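Local coordinates for interferon-activable protein 202 (Mus musculus, PDB 4L5R), which binds double-stranded DNA without sequence specificity through its first HIN-200 domain and restrains the AIM2 inflammasome, probably by sequestering cytoplasmic DNA, at residues A[19-24]-A[66-71]. Residues are numbered along the deposited sequence; the frame is centred on the assembly and turned at random.
Sequences VMVLTA and QFITIS. Unlike the reference sequence in segment 66-71: Gln66 (reference Lys).
With CG of Phe67 anti to its own carbonyl carbon and CG of Met20 anti to the backbone N (chi1 -176°), this antiparallel non-hydrogen-bonded pair brings CB and CG of Met20 against the Phe67 ring on one surface of the sheet. CB of Met20 sits over a face of the ring, 3.9 Å from the centroid, in a CH-pi contact. SD lies obliquely off the CZ/CE1 side, 4.4 Å from the ring centroid, a Met-aromatic contact, and the end of Met20 leads away. Phe97 packs edge-to-face with the same ring. An alanine in place of Phe67 would probably leave CB and the thioether of Met20 without their aromatic partner, and Phe97 without the ring it packs against. Beneath this pair, strands 17-30 and 67-76 run antiparallel in the curled sheet of the N-terminal of two OB folds in the first, DNA-binding HIN-200 domain. Val19 and Ile68 form a hydrogen-bonded pair, with Val19 N to Ile68 O at 2.8 Å and Ile68 N to Val19 O at 2.9 Å. Val21 N donates a nearly straight hydrogen bond to Gln66 O (2.9 Å), where strand 67-76 is just beginning. On the reverse surface, Val19 CG2 lies 3.7 Å from Ile68 CG1, and Ile68 CD1 extends to Val21 CG2 at 3.8 Å. Ile70 adds its CD1 to this buried aliphatic layer, 4.1 Å from Val19 CG2; Val42 packs against Val19 and Val88 against Ile68.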
loop_
_atom_site.group_PDB
_atom_site.type_symbol
_atom_site.label_atom_id
_atom_site.label_comp_id
_atom_site.label_asym_id
_atom_site.label_seq_id
_atom_site.Cartn_x
_atom_site.Cartn_y
_atom_site.Cartn_z
ATOM N N VAL A 19 -12.836 -1.157 11.491
ATOM C CA VAL A 19 -11.373 -1.150 11.575
ATOM C C VAL A 19 -10.852 0.100 12.287
ATOM O O VAL A 19 -11.535 1.130 12.366
ATOM C CB VAL A 19 -10.725 -1.228 10.174
ATOM C CG1 VAL A 19 -11.262 -2.434 9.400
ATOM C CG2 VAL A 19 -10.944 0.076 9.390
ATOM N N MET A 20 -9.628 0.020 12.792
ATOM C CA MET A 20 -8.987 1.198 13.339
ATOM C C MET A 20 -7.956 1.677 12.328
ATOM O O MET A 20 -7.136 0.898 11.860
ATOM C CB MET A 20 -8.308 0.911 14.681
ATOM C CG MET A 20 -7.713 2.182 15.290
ATOM S SD MET A 20 -6.775 1.947 16.811
ATOM C CE MET A 20 -5.341 1.078 16.219
ATOM N N VAL A 21 -8.006 2.951 11.979
ATOM C CA VAL A 21 -7.039 3.477 11.030
ATOM C C VAL A 21 -5.661 3.629 11.674
ATOM O O VAL A 21 -5.524 4.217 12.752
ATOM C CB VAL A 21 -7.492 4.825 10.467
ATOM C CG1 VAL A 21 -6.437 5.366 9.492
ATOM C CG2 VAL A 21 -8.867 4.672 9.794
ATOM N N LEU A 22 -4.642 3.090 11.015
ATOM C CA LEU A 22 -3.278 3.210 11.509
ATOM C C LEU A 22 -2.523 4.318 10.763
ATOM O O LEU A 22 -1.967 5.226 11.382
ATOM C CB LEU A 22 -2.533 1.871 11.394
ATOM C CG LEU A 22 -3.141 0.667 12.120
ATOM C CD1 LEU A 22 -2.241 -0.551 12.032
ATOM C CD2 LEU A 22 -3.372 1.048 13.558
ATOM N N THR A 23 -2.518 4.249 9.438
ATOM C CA THR A 23 -1.814 5.255 8.627
ATOM C C THR A 23 -2.551 5.539 7.329
ATOM O O THR A 23 -3.386 4.742 6.888
ATOM C CB THR A 23 -0.374 4.804 8.268
ATOM O OG1 THR A 23 -0.411 3.679 7.372
ATOM C CG2 THR A 23 0.405 4.434 9.513
ATOM N N ALA A 24 -2.231 6.673 6.709
ATOM C CA ALA A 24 -2.721 6.975 5.379
ATOM C C ALA A 24 -1.786 7.976 4.694
ATOM O O ALA A 24 -1.270 8.895 5.330
ATOM C CB ALA A 24 -4.145 7.526 5.443
ATOM N N GLN A 66 -8.498 6.512 14.636
ATOM C CA GLN A 66 -9.957 6.554 14.627
ATOM C C GLN A 66 -10.557 5.229 14.144
ATOM O O GLN A 66 -9.968 4.517 13.332
ATOM C CB GLN A 66 -10.459 7.720 13.772
ATOM C CG GLN A 66 -9.921 9.072 14.220
ATOM C CD GLN A 66 -10.070 9.298 15.716
ATOM O OE1 GLN A 66 -11.174 9.218 16.263
ATOM N NE2 GLN A 66 -8.956 9.578 16.386
ATOM N N PHE A 67 -11.733 4.899 14.653
ATOM C CA PHE A 67 -12.420 3.679 14.257
ATOM C C PHE A 67 -13.501 3.990 13.239
ATOM O O PHE A 67 -14.348 4.864 13.462
ATOM C CB PHE A 67 -13.055 2.986 15.472
ATOM C CG PHE A 67 -12.063 2.282 16.357
ATOM C CD1 PHE A 67 -11.300 2.994 17.269
ATOM C CD2 PHE A 67 -11.895 0.906 16.279
ATOM C CE1 PHE A 67 -10.391 2.347 18.092
ATOM C CE2 PHE A 67 -10.981 0.250 17.099
ATOM C CZ PHE A 67 -10.226 0.975 18.003
ATOM N N ILE A 68 -13.488 3.257 12.136
ATOM C CA ILE A 68 -14.468 3.444 11.081
ATOM C C ILE A 68 -15.060 2.107 10.672
ATOM O O ILE A 68 -14.436 1.053 10.830
ATOM C CB ILE A 68 -13.864 4.156 9.853
ATOM C CG1 ILE A 68 -12.680 3.360 9.281
ATOM C CG2 ILE A 68 -13.431 5.577 10.226
ATOM C CD1 ILE A 68 -12.108 3.961 7.979
ATOM N N THR A 69 -16.285 2.153 10.168
ATOM C CA THR A 69 -16.997 0.947 9.775
ATOM C C THR A 69 -17.213 0.986 8.276
ATOM O O THR A 69 -17.812 1.929 7.743
ATOM C CB THR A 69 -18.348 0.833 10.495
ATOM O OG1 THR A 69 -18.128 0.697 11.904
ATOM C CG2 THR A 69 -19.118 -0.378 9.998
ATOM N N ILE A 70 -16.721 -0.041 7.594
ATOM C CA ILE A 70 -16.721 -0.056 6.141
ATOM C C ILE A 70 -17.572 -1.195 5.610
ATOM O O ILE A 70 -17.528 -2.313 6.136
ATOM C CB ILE A 70 -15.286 -0.227 5.597
ATOM C CG1 ILE A 70 -14.372 0.876 6.139
ATOM C CG2 ILE A 70 -15.296 -0.205 4.081
ATOM C CD1 ILE A 70 -12.889 0.639 5.857
ATOM N N SER A 71 -18.344 -0.911 4.565
ATOM C CA SER A 71 -19.140 -1.935 3.907
ATOM C C SER A 71 -19.200 -1.666 2.409
ATOM O O SER A 71 -19.008 -0.526 1.964
ATOM C CB SER A 71 -20.559 -1.971 4.496
ATOM O OG SER A 71 -21.159 -0.695 4.423
#